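Local coordinates for protein terminal oxygenase component of carbazole (Janthinobacterium sp., PDB 7BUG) that catalyses the angular dioxygenation of carbazole as the terminal oxygenase of carbazole 1,9a-dioxygenase, using a Rieske [2Fe-2S] cluster and a mononuclear iron, at residues E37-E40 with G41-K44; L108-P111 with T112-Q115; P288-E291 with N292-Y295; R310-Y313 with E314-E318. All coordinates share one frame; numbering follows the deposited sequence.

Contact 1: residues E37-E40 with G41-K44; sequences EINE and GEPK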
loop_
_atom_site.group_PDB
_atom_site.type_symbol
_atom_site.label_atom_id
_atom_site.label_comp_id
_atom_site.label_asym_id
_atom_site.label_seq_id
_atom_site.Cartn_x
_atom_site.Cartn_y
_atom_site.Cartn_z
ATOM N N GLU A 37 18.474 -12.347 25.195
ATOM C CA GLU A 37 17.837 -12.682 23.899
ATOM C C GLU A 37 18.865 -12.866 22.814
ATOM O O GLU A 37 18.465 -13.153 21.661
ATOM C CB GLU A 37 16.854 -11.600 23.483
ATOM C CG GLU A 37 15.698 -11.495 24.442
ATOM C CD GLU A 37 14.666 -10.439 24.085
ATOM O OE1 GLU A 37 15.049 -9.249 23.885
ATOM O OE2 GLU A 37 13.457 -10.817 24.021
ATOM N N ILE A 38 20.136 -12.560 23.086
ATOM C CA ILE A 38 21.212 -12.702 22.073
ATOM C C ILE A 38 22.286 -13.616 22.674
ATOM O O ILE A 38 22.933 -13.254 23.670
ATOM C CB ILE A 38 21.766 -11.387 21.510
ATOM C CG1 ILE A 38 22.990 -11.674 20.644
ATOM C CG2 ILE A 38 22.039 -10.363 22.583
ATOM C CD1 ILE A 38 23.157 -10.725 19.556
ATOM N N ASN A 39 22.344 -14.822 22.122
ATOM C CA ASN A 39 23.286 -15.881 22.538
ATOM C C ASN A 39 24.577 -15.739 21.744
ATOM O O ASN A 39 24.585 -15.215 20.629
ATOM C CB ASN A 39 22.727 -17.286 22.295
ATOM C CG ASN A 39 21.603 -17.691 23.230
ATOM O OD1 ASN A 39 21.717 -17.583 24.451
ATOM N ND2 ASN A 39 20.524 -18.201 22.661
ATOM N N GLU A 40 25.635 -16.321 22.286
ATOM C CA GLU A 40 26.932 -16.459 21.605
ATOM C C GLU A 40 26.729 -16.950 20.159
ATOM O O GLU A 40 26.190 -18.076 19.936
ATOM C CB GLU A 40 27.807 -17.426 22.406
ATOM C CG GLU A 40 29.202 -17.575 21.852
ATOM C CD GLU A 40 30.096 -16.364 22.034
ATOM O OE1 GLU A 40 29.776 -15.504 22.917
ATOM O OE2 GLU A 40 31.131 -16.310 21.346
ATOM N N GLY A 41 27.300 -16.225 19.214
ATOM C CA GLY A 41 27.353 -16.588 17.796
ATOM C C GLY A 41 25.987 -16.751 17.154
ATOM O O GLY A 41 25.928 -17.501 16.122
ATOM N N GLU A 42 24.936 -16.121 17.699
ATOM C CA GLU A 42 23.579 -16.140 17.080
ATOM C C GLU A 42 23.218 -14.708 16.656
ATOM O O GLU A 42 22.521 -14.043 17.401
ATOM C CB GLU A 42 22.585 -16.745 18.059
ATOM C CG GLU A 42 22.946 -18.209 18.381
ATOM C CD GLU A 42 22.189 -18.924 19.493
ATOM O OE1 GLU A 42 21.001 -18.601 19.708
ATOM O OE2 GLU A 42 22.791 -19.826 20.141
ATOM N N PRO A 43 23.707 -14.192 15.518
ATOM C CA PRO A 43 23.405 -12.809 15.113
ATOM C C PRO A 43 21.894 -12.583 15.036
ATOM O O PRO A 43 21.142 -13.479 14.670
ATOM C CB PRO A 43 24.072 -12.609 13.762
ATOM C CG PRO A 43 25.092 -13.728 13.659
ATOM C CD PRO A 43 24.566 -14.848 14.523
ATOM N N LYS A 44 21.468 -11.363 15.376
ATOM C CA LYS A 44 20.042 -10.957 15.378
ATOM C C LYS A 44 19.924 -9.730 14.496
ATOM O O LYS A 44 20.844 -8.876 14.513
ATOM C CB LYS A 44 19.606 -10.670 16.808
ATOM C CG LYS A 44 19.644 -11.885 17.740
ATOM C CD LYS A 44 18.501 -12.867 17.462
ATOM C CE LYS A 44 18.500 -14.127 18.315
ATOM N NZ LYS A 44 19.863 -14.696 18.448
HETATM O O HOH W 1 20.162 -16.025 20.789
HETATM O O HOH W 2 24.926 -19.754 21.496
#
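Asn-39 and Glu-42 run alongside each other in the same direction, the amide of one against the carboxylate of the other with their planes 62° apart. Because of that twist, Asn-39 ND2 keeps the bond within its own amide plane but meets Glu-42 OE1 from above the carboxylate plane, at 3.0 Å. Both have CG beside the backbone N and anti to the carbonyl carbon, which helps keep the two abreast; Glu-42 then runs extended, so that its carboxylate carbon also rests on Asn-39 CB. The backbone that carries them is a type II beta turn from Asn-39 to Glu-42, closed by Glu-42 N to Asn-39 O at 3.1 Å. Gly-41 suits its third position, where the positive phi of 60° favours glycine and a side chain would press on Glu-40 O.

Lys-44 passes Ile-38 heading the other way, its CG 4.1 Å from Ile-38 CD1. Bends at chi2 and chi4 carry its amine back to Glu-42 O, with NZ 2.9 Å from that oxygen. One water accepts from both Lys-44 NZ and Asn-39 N and donates to Glu-42 OE1, 2.9 Å away; a second joins Glu-40 O to Glu-42 OE2. Long polar side chains fit this solvent-facing loop, while Ile-38 is buried.

The turn lies in the loop from strand 28-32 to strand 44-48, in the Rieske domain, and leans on strand 51-58: Ile-38 packs on Val-55, Arg-57 bonds to the backbone of Ile-38 and Gly-41, and the Glu-40 carboxylate takes the backbone N-H groups of Asp-59 and Gly-60 just beyond that strand.

Contact 2: residues L108-P111 with T112-Q115; sequences LTNP and TSAQ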
loop_
_atom_site.group_PDB
_atom_site.type_symbol
_atom_site.label_atom_id
_atom_site.label_comp_id
_atom_site.label_asym_id
_atom_site.label_seq_id
_atom_site.Cartn_x
_atom_site.Cartn_y
_atom_site.Cartn_z
ATOM N N LEU A 108 35.719 -14.045 -0.759
ATOM C CA LEU A 108 35.998 -15.459 -1.112
ATOM C C LEU A 108 35.960 -15.659 -2.621
ATOM O O LEU A 108 36.715 -16.491 -3.133
ATOM C CB LEU A 108 35.071 -16.449 -0.407
ATOM C CG LEU A 108 34.981 -16.349 1.120
ATOM C CD1 LEU A 108 34.260 -17.559 1.683
ATOM C CD2 LEU A 108 36.308 -16.155 1.806
ATOM N N THR A 109 35.095 -14.932 -3.340
ATOM C CA THR A 109 34.947 -15.076 -4.798
ATOM C C THR A 109 36.066 -14.405 -5.579
ATOM O O THR A 109 36.124 -14.641 -6.791
ATOM C CB THR A 109 33.593 -14.496 -5.224
ATOM O OG1 THR A 109 33.497 -13.113 -4.825
ATOM C CG2 THR A 109 32.471 -15.346 -4.677
ATOM N N ASN A 110 36.911 -13.604 -4.951
ATOM C CA ASN A 110 38.035 -12.940 -5.646
ATOM C C ASN A 110 39.056 -12.475 -4.622
ATOM O O ASN A 110 39.040 -11.353 -4.139
ATOM C CB ASN A 110 37.614 -11.788 -6.542
ATOM C CG ASN A 110 38.830 -11.204 -7.245
ATOM O OD1 ASN A 110 39.932 -11.752 -7.071
ATOM N ND2 ASN A 110 38.665 -10.049 -7.915
ATOM N N PRO A 111 39.976 -13.364 -4.205
ATOM C CA PRO A 111 40.948 -12.993 -3.178
ATOM C C PRO A 111 41.999 -11.961 -3.645
ATOM O O PRO A 111 42.830 -11.507 -2.821
ATOM C CB PRO A 111 41.535 -14.349 -2.783
ATOM C CG PRO A 111 41.425 -15.158 -4.013
ATOM C CD PRO A 111 40.081 -14.761 -4.627
ATOM N N THR A 112 41.979 -11.607 -4.906
ATOM C CA THR A 112 42.879 -10.586 -5.485
ATOM C C THR A 112 42.208 -9.241 -5.632
ATOM O O THR A 112 42.828 -8.289 -6.159
ATOM C CB THR A 112 43.472 -11.020 -6.823
ATOM O OG1 THR A 112 42.467 -11.022 -7.865
ATOM C CG2 THR A 112 44.115 -12.370 -6.724
ATOM N N SER A 113 40.955 -9.112 -5.203
ATOM C CA SER A 113 40.247 -7.841 -5.413
ATOM C C SER A 113 40.996 -6.657 -4.819
ATOM O O SER A 113 41.346 -6.705 -3.615
ATOM C CB SER A 113 38.865 -7.893 -4.811
ATOM O OG SER A 113 38.124 -6.719 -5.135
ATOM N N ALA A 114 40.954 -5.557 -5.545
ATOM C CA ALA A 114 41.469 -4.237 -5.092
ATOM C C ALA A 114 40.572 -3.680 -3.985
ATOM O O ALA A 114 40.950 -2.738 -3.288
ATOM C CB ALA A 114 41.554 -3.252 -6.228
ATOM N N GLN A 115 39.349 -4.196 -3.817
ATOM C CA GLN A 115 38.464 -3.666 -2.740
ATOM C C GLN A 115 38.930 -4.118 -1.336
ATOM O O GLN A 115 38.581 -3.447 -0.353
ATOM C CB GLN A 115 37.009 -4.065 -2.994
ATOM C CG GLN A 115 36.366 -3.529 -4.254
ATOM C CD GLN A 115 36.188 -2.024 -4.261
ATOM O OE1 GLN A 115 36.587 -1.325 -3.338
ATOM N NE2 GLN A 115 35.561 -1.509 -5.303
HETATM O O HOH W 3 40.999 -8.712 -9.009
#
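Asn-110 to Ser-113 form a type I beta turn in which Ser-113 N reaches back to Asn-110 O at 3.1 Å. Pro-111 takes the second position, where its ring-limited phi of -70° is what the turn needs, and Thr-112 the third.

The Asn-110 side chain folds over the same turn. With CG opposite the backbone N (chi1 -178°), its OD1 comes to lie by Thr-112, whose side chain it crosses at about a right angle. Two donors grip this oxygen: Thr-112 OG1 in the carbonyl plane, on a lone pair, at 2.8 Å, and Thr-112 N at 3.0 Å from well above that plane. Water completes a small ring, accepting from Asn-110 ND2 at 2.9 Å and donating to Thr-112 OG1. An alanine in place of Asn-110 is likely to leave Thr-112 N and OG1 without their shared acceptor and the water without one of its donors, making the turn less rigid.

Ser-113 opens the next turn: its OG accepts from Gln-115 N at 3.1 Å, an ST turn. Asn-110 packs on Pro-206 of the second subunit. The turn thus satisfies Asn-110 OD1 and Thr-112 internally and with one water, while Ser-113 OG and Ala-114 N are engaged by the carboxylate of Glu-357 of the second subunit; this is consistent with a fixed loop at the subunit interface, near the Rieske cluster.

Contact 3: residues P288-E291 with N292-Y295; sequences PIDE and NTHY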
loop_
_atom_site.group_PDB
_atom_site.type_symbol
_atom_site.label_atom_id
_atom_site.label_comp_id
_atom_site.label_asym_id
_atom_site.label_seq_id
_atom_site.Cartn_x
_atom_site.Cartn_y
_atom_site.Cartn_z
ATOM N N PRO A 288 12.496 4.587 18.085
ATOM C CA PRO A 288 12.065 4.673 16.704
ATOM C C PRO A 288 12.646 3.530 15.872
ATOM O O PRO A 288 13.878 3.296 15.836
ATOM C CB PRO A 288 12.628 6.014 16.178
ATOM C CG PRO A 288 13.102 6.724 17.401
ATOM C CD PRO A 288 13.415 5.663 18.431
ATOM N N ILE A 289 11.745 2.800 15.216
ATOM C CA ILE A 289 12.094 1.725 14.248
ATOM C C ILE A 289 12.065 2.300 12.848
ATOM O O ILE A 289 13.045 2.158 12.101
ATOM C CB ILE A 289 11.176 0.488 14.400
ATOM C CG1 ILE A 289 11.465 -0.207 15.722
ATOM C CG2 ILE A 289 11.307 -0.456 13.228
ATOM C CD1 ILE A 289 10.482 -1.275 16.083
ATOM N N ASP A 290 10.969 2.969 12.511
ATOM C CA ASP A 290 10.829 3.695 11.226
ATOM C C ASP A 290 9.765 4.765 11.489
ATOM O O ASP A 290 9.415 4.958 12.633
ATOM C CB ASP A 290 10.514 2.739 10.077
ATOM C CG ASP A 290 9.191 2.008 10.171
ATOM O OD1 ASP A 290 8.314 2.420 10.953
ATOM O OD2 ASP A 290 9.029 0.984 9.413
ATOM N N GLU A 291 9.270 5.446 10.462
ATOM C CA GLU A 291 8.368 6.598 10.659
ATOM C C GLU A 291 7.094 6.140 11.338
ATOM O O GLU A 291 6.413 6.949 11.891
ATOM C CB GLU A 291 8.097 7.212 9.290
ATOM C CG GLU A 291 9.376 7.671 8.611
ATOM C CD GLU A 291 10.131 6.734 7.647
ATOM O OE1 GLU A 291 10.863 7.323 6.773
ATOM O OE2 GLU A 291 10.032 5.450 7.725
ATOM N N ASN A 292 6.750 4.860 11.220
ATOM C CA ASN A 292 5.415 4.330 11.595
ATOM C C ASN A 292 5.446 3.416 12.830
ATOM O O ASN A 292 4.377 2.939 13.228
ATOM C CB ASN A 292 4.884 3.485 10.429
ATOM C CG ASN A 292 4.825 4.240 9.128
ATOM O OD1 ASN A 292 4.410 5.398 9.098
ATOM N ND2 ASN A 292 5.379 3.631 8.086
ATOM N N THR A 293 6.618 3.097 13.402
ATOM C CA THR A 293 6.786 1.929 14.296
ATOM C C THR A 293 7.806 2.279 15.400
ATOM O O THR A 293 8.749 3.010 15.138
ATOM C CB THR A 293 7.289 0.718 13.485
ATOM O OG1 THR A 293 6.653 0.723 12.194
ATOM C CG2 THR A 293 6.982 -0.559 14.222
ATOM N N HIS A 294 7.610 1.751 16.585
ATOM C CA HIS A 294 8.562 1.901 17.705
ATOM C C HIS A 294 8.700 0.576 18.425
ATOM O O HIS A 294 7.762 -0.233 18.490
ATOM C CB HIS A 294 8.242 3.054 18.644
ATOM C CG HIS A 294 6.992 2.923 19.434
ATOM N ND1 HIS A 294 5.737 3.235 18.864
ATOM C CD2 HIS A 294 6.758 2.617 20.725
ATOM C CE1 HIS A 294 4.819 3.046 19.780
ATOM N NE2 HIS A 294 5.374 2.671 20.911
ATOM N N TYR A 295 9.828 0.418 19.091
ATOM C CA TYR A 295 9.918 -0.559 20.202
ATOM C C TYR A 295 9.393 0.096 21.479
ATOM O O TYR A 295 9.747 1.210 21.824
ATOM C CB TYR A 295 11.337 -1.010 20.529
ATOM C CG TYR A 295 12.038 -1.840 19.515
ATOM C CD1 TYR A 295 11.660 -3.163 19.382
ATOM C CD2 TYR A 295 13.081 -1.350 18.731
ATOM C CE1 TYR A 295 12.268 -3.971 18.459
ATOM C CE2 TYR A 295 13.698 -2.157 17.795
ATOM C CZ TYR A 295 13.311 -3.486 17.698
ATOM O OH TYR A 295 13.859 -4.362 16.800
HETATM O O HOH W 4 6.554 0.837 8.634
#
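Asp-290 OD1 is held by two donors from opposite faces of its carboxylate: Thr-293 OG1 on the syn side at 2.7 Å, and Asn-292 N at 2.9 Å. OD2 takes a water at 2.6 Å that accepts from Asn-292 ND2. Asp-290 thus suits the first position of the type I turn to Thr-293: chi1 of 64° brings OD1 to both donors. With an alanine here, Asn-292 N and the Thr-293 hydroxyl are likely to lose their acceptor and the water one partner, freeing the threonine side chain to turn.

In the backbone, Thr-293 O takes Ile-289 N at 3.0 Å and, weakly, Asp-290 N; the return bond from Thr-293 N to Asp-290 O is also weak. Ile-289 lays CD1 over the centre of the Tyr-295 ring, 3.6 Å from the centroid, a CH-pi contact.

The hairpin joins strand 281-288 to strand 293-303 in the catalytic domain's sheet. Tyr-295 also touches Leu-46 of strand 44-48, and Ile-289 bonds through its backbone to Gly-50, so the turn abuts the Rieske domain. On the face of Pro-288 and His-294 lies Trp-171 of helix 171-179, while His-294 ND1 bonds to Ser-169 O.

Contact 4: residues R310-Y313 with E314-E318; sequences RKKY and EQEFE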
loop_
_atom_site.group_PDB
_atom_site.type_symbol
_atom_site.label_atom_id
_atom_site.label_comp_id
_atom_site.label_asym_id
_atom_site.label_seq_id
_atom_site.Cartn_x
_atom_site.Cartn_y
_atom_site.Cartn_z
ATOM N N ARG A 310 17.077 -10.307 44.745
ATOM C CA ARG A 310 16.932 -10.319 43.263
ATOM C C ARG A 310 15.961 -11.446 42.891
ATOM O O ARG A 310 15.114 -11.245 42.007
ATOM C CB ARG A 310 18.288 -10.477 42.559
ATOM C CG ARG A 310 18.177 -10.737 41.065
ATOM C CD ARG A 310 19.543 -10.863 40.405
ATOM N NE ARG A 310 20.259 -12.076 40.807
ATOM C CZ ARG A 310 19.957 -13.324 40.430
ATOM N NH1 ARG A 310 18.932 -13.568 39.631
ATOM N NH2 ARG A 310 20.686 -14.333 40.871
ATOM N N LYS A 311 16.077 -12.617 43.525
ATOM C CA LYS A 311 15.238 -13.807 43.181
ATOM C C LYS A 311 13.769 -13.534 43.540
ATOM O O LYS A 311 12.893 -13.884 42.733
ATOM C CB LYS A 311 15.723 -15.074 43.901
ATOM C CG LYS A 311 16.927 -15.753 43.253
ATOM C CD LYS A 311 16.628 -16.350 41.881
ATOM C CE LYS A 311 17.879 -16.693 41.093
ATOM N NZ LYS A 311 17.568 -17.118 39.703
ATOM N N LYS A 312 13.545 -12.928 44.705
ATOM C CA LYS A 312 12.211 -12.539 45.232
ATOM C C LYS A 312 11.582 -11.507 44.276
ATOM O O LYS A 312 10.388 -11.614 43.943
ATOM C CB LYS A 312 12.376 -11.977 46.644
ATOM C CG LYS A 312 11.116 -11.393 47.264
ATOM C CD LYS A 312 10.994 -11.651 48.756
ATOM C CE LYS A 312 9.622 -11.293 49.282
ATOM N NZ LYS A 312 9.365 -9.844 49.132
ATOM N N TYR A 313 12.381 -10.558 43.798
ATOM C CA TYR A 313 11.897 -9.559 42.808
ATOM C C TYR A 313 11.551 -10.282 41.492
ATOM O O TYR A 313 10.449 -10.031 40.939
ATOM C CB TYR A 313 12.941 -8.453 42.669
ATOM C CG TYR A 313 12.596 -7.458 41.598
ATOM C CD1 TYR A 313 11.349 -6.867 41.597
ATOM C CD2 TYR A 313 13.538 -7.055 40.658
ATOM C CE1 TYR A 313 11.002 -5.951 40.624
ATOM C CE2 TYR A 313 13.203 -6.135 39.680
ATOM C CZ TYR A 313 11.947 -5.558 39.700
ATOM O OH TYR A 313 11.583 -4.621 38.774
ATOM N N GLU A 314 12.413 -11.144 40.964
ATOM C CA GLU A 314 12.156 -11.885 39.701
ATOM C C GLU A 314 10.839 -12.661 39.798
ATOM O O GLU A 314 10.100 -12.723 38.808
ATOM C CB GLU A 314 13.287 -12.846 39.351
ATOM C CG GLU A 314 14.604 -12.142 39.049
ATOM C CD GLU A 314 15.785 -13.043 38.691
ATOM O OE1 GLU A 314 15.750 -14.267 38.981
ATOM O OE2 GLU A 314 16.749 -12.511 38.133
ATOM N N GLN A 315 10.569 -13.259 40.955
ATOM C CA GLN A 315 9.365 -14.096 41.145
ATOM C C GLN A 315 8.132 -13.187 41.164
ATOM O O GLN A 315 7.170 -13.546 40.478
ATOM C CB GLN A 315 9.551 -14.977 42.384
ATOM C CG GLN A 315 10.447 -16.165 42.050
ATOM C CD GLN A 315 11.119 -16.764 43.262
ATOM O OE1 GLN A 315 10.673 -16.583 44.398
ATOM N NE2 GLN A 315 12.212 -17.479 43.024
ATOM N N GLU A 316 8.187 -12.047 41.854
ATOM C CA GLU A 316 7.047 -11.092 41.889
ATOM C C GLU A 316 6.866 -10.493 40.484
ATOM O O GLU A 316 5.712 -10.210 40.092
ATOM C CB GLU A 316 7.236 -9.939 42.876
ATOM C CG GLU A 316 7.232 -10.292 44.351
ATOM C CD GLU A 316 7.330 -9.080 45.268
ATOM O OE1 GLU A 316 6.862 -7.975 44.875
ATOM O OE2 GLU A 316 7.888 -9.228 46.368
ATOM N N PHE A 317 7.963 -10.167 39.783
ATOM C CA PHE A 317 7.840 -9.620 38.398
ATOM C C PHE A 317 7.028 -10.592 37.528
ATOM O O PHE A 317 6.038 -10.150 36.847
ATOM C CB PHE A 317 9.206 -9.286 37.801
ATOM C CG PHE A 317 9.154 -8.767 36.378
ATOM C CD1 PHE A 317 8.950 -7.427 36.117
ATOM C CD2 PHE A 317 9.351 -9.614 35.322
ATOM C CE1 PHE A 317 8.953 -6.966 34.809
ATOM C CE2 PHE A 317 9.343 -9.170 34.012
ATOM C CZ PHE A 317 9.176 -7.826 33.768
ATOM N N GLU A 318 7.408 -11.863 37.515
ATOM C CA GLU A 318 6.813 -12.865 36.586
ATOM C C GLU A 318 5.357 -13.118 36.994
ATOM O O GLU A 318 4.499 -13.295 36.109
ATOM C CB GLU A 318 7.628 -14.159 36.540
ATOM C CG GLU A 318 8.858 -14.068 35.644
ATOM C CD GLU A 318 8.644 -13.710 34.171
ATOM O OE1 GLU A 318 7.572 -14.032 33.603
ATOM O OE2 GLU A 318 9.568 -13.111 33.582
#
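Salt bridges between side chains three and four residues apart run along the outer surface of helix 307-327, which follows strand 293-303 in the catalytic domain. Arg-310 NH1 donates to Glu-314 OE2 at 2.9 Å; the carboxylate oxygen sits at the edge of the guanidinium, in its plane, but is itself approached from above the carboxylate plane, the two planes standing 64° apart. A bend at chi3 (69°), after an extended start through CG and CD, brings the guanidinium round to this position. Glu-314, extended beyond CG, offers its other oxygen to Lys-311, whose NZ is 3.5 Å from OE1, a weak bond. The one carboxylate therefore lies between two cations, which would probably favour its charged form.

A second pair stands round the helix: Lys-312 NZ meets Glu-316 OE2 at 3.2 Å, nearly along the C-O axis, while OE1 of that glutamate bonds to Trp-321. Long flexible lysines and glutamates suit these positions because they can span one turn and still leave their charged ends near solvent.

The backbone bonds repeat four residues apart, from Glu-314 N to Arg-310 O at 2.9 Å through to Phe-317 N and Tyr-313 O at 2.7 Å. Tyr-313 and Phe-317, one turn apart, are the buried pair: both pack on Leu-161 of strand 158-167, and Tyr-313 OH bonds to Leu-300 O of strand 293-303.

The whole is an amphipathic alpha helix, aromatic toward the sheet and charged outward with i to i+3 and i to i+4 salt bridges, consistent with the helix-on-sheet packing of the Bet v 1-like clan to which this domain belongs.

Overall arrangement
Contacts 1 and 2 belong to the Rieske domain, contacts 3 and 4 to the catalytic domain, in series along the chain. Contact 2 lies nearest the cluster, with the Asn-110 side chain about 10 Å from it, and meets the second subunit. Contact 3 lies nearest the mononuclear iron: the side chain of His-294 is about 11 Å from the bound Fe(II) ion. Contacts 1 and 4 are away from both sites. Contacts 1 and 3 have centres about 23 Å apart and nearest atoms about 8 Å apart, with strand 44-48 leading from contact 1 to the residues that touch contact 3. Contacts 3 and 4, about 31 Å apart between centres, are joined by strand 293-303 and helix 307-327.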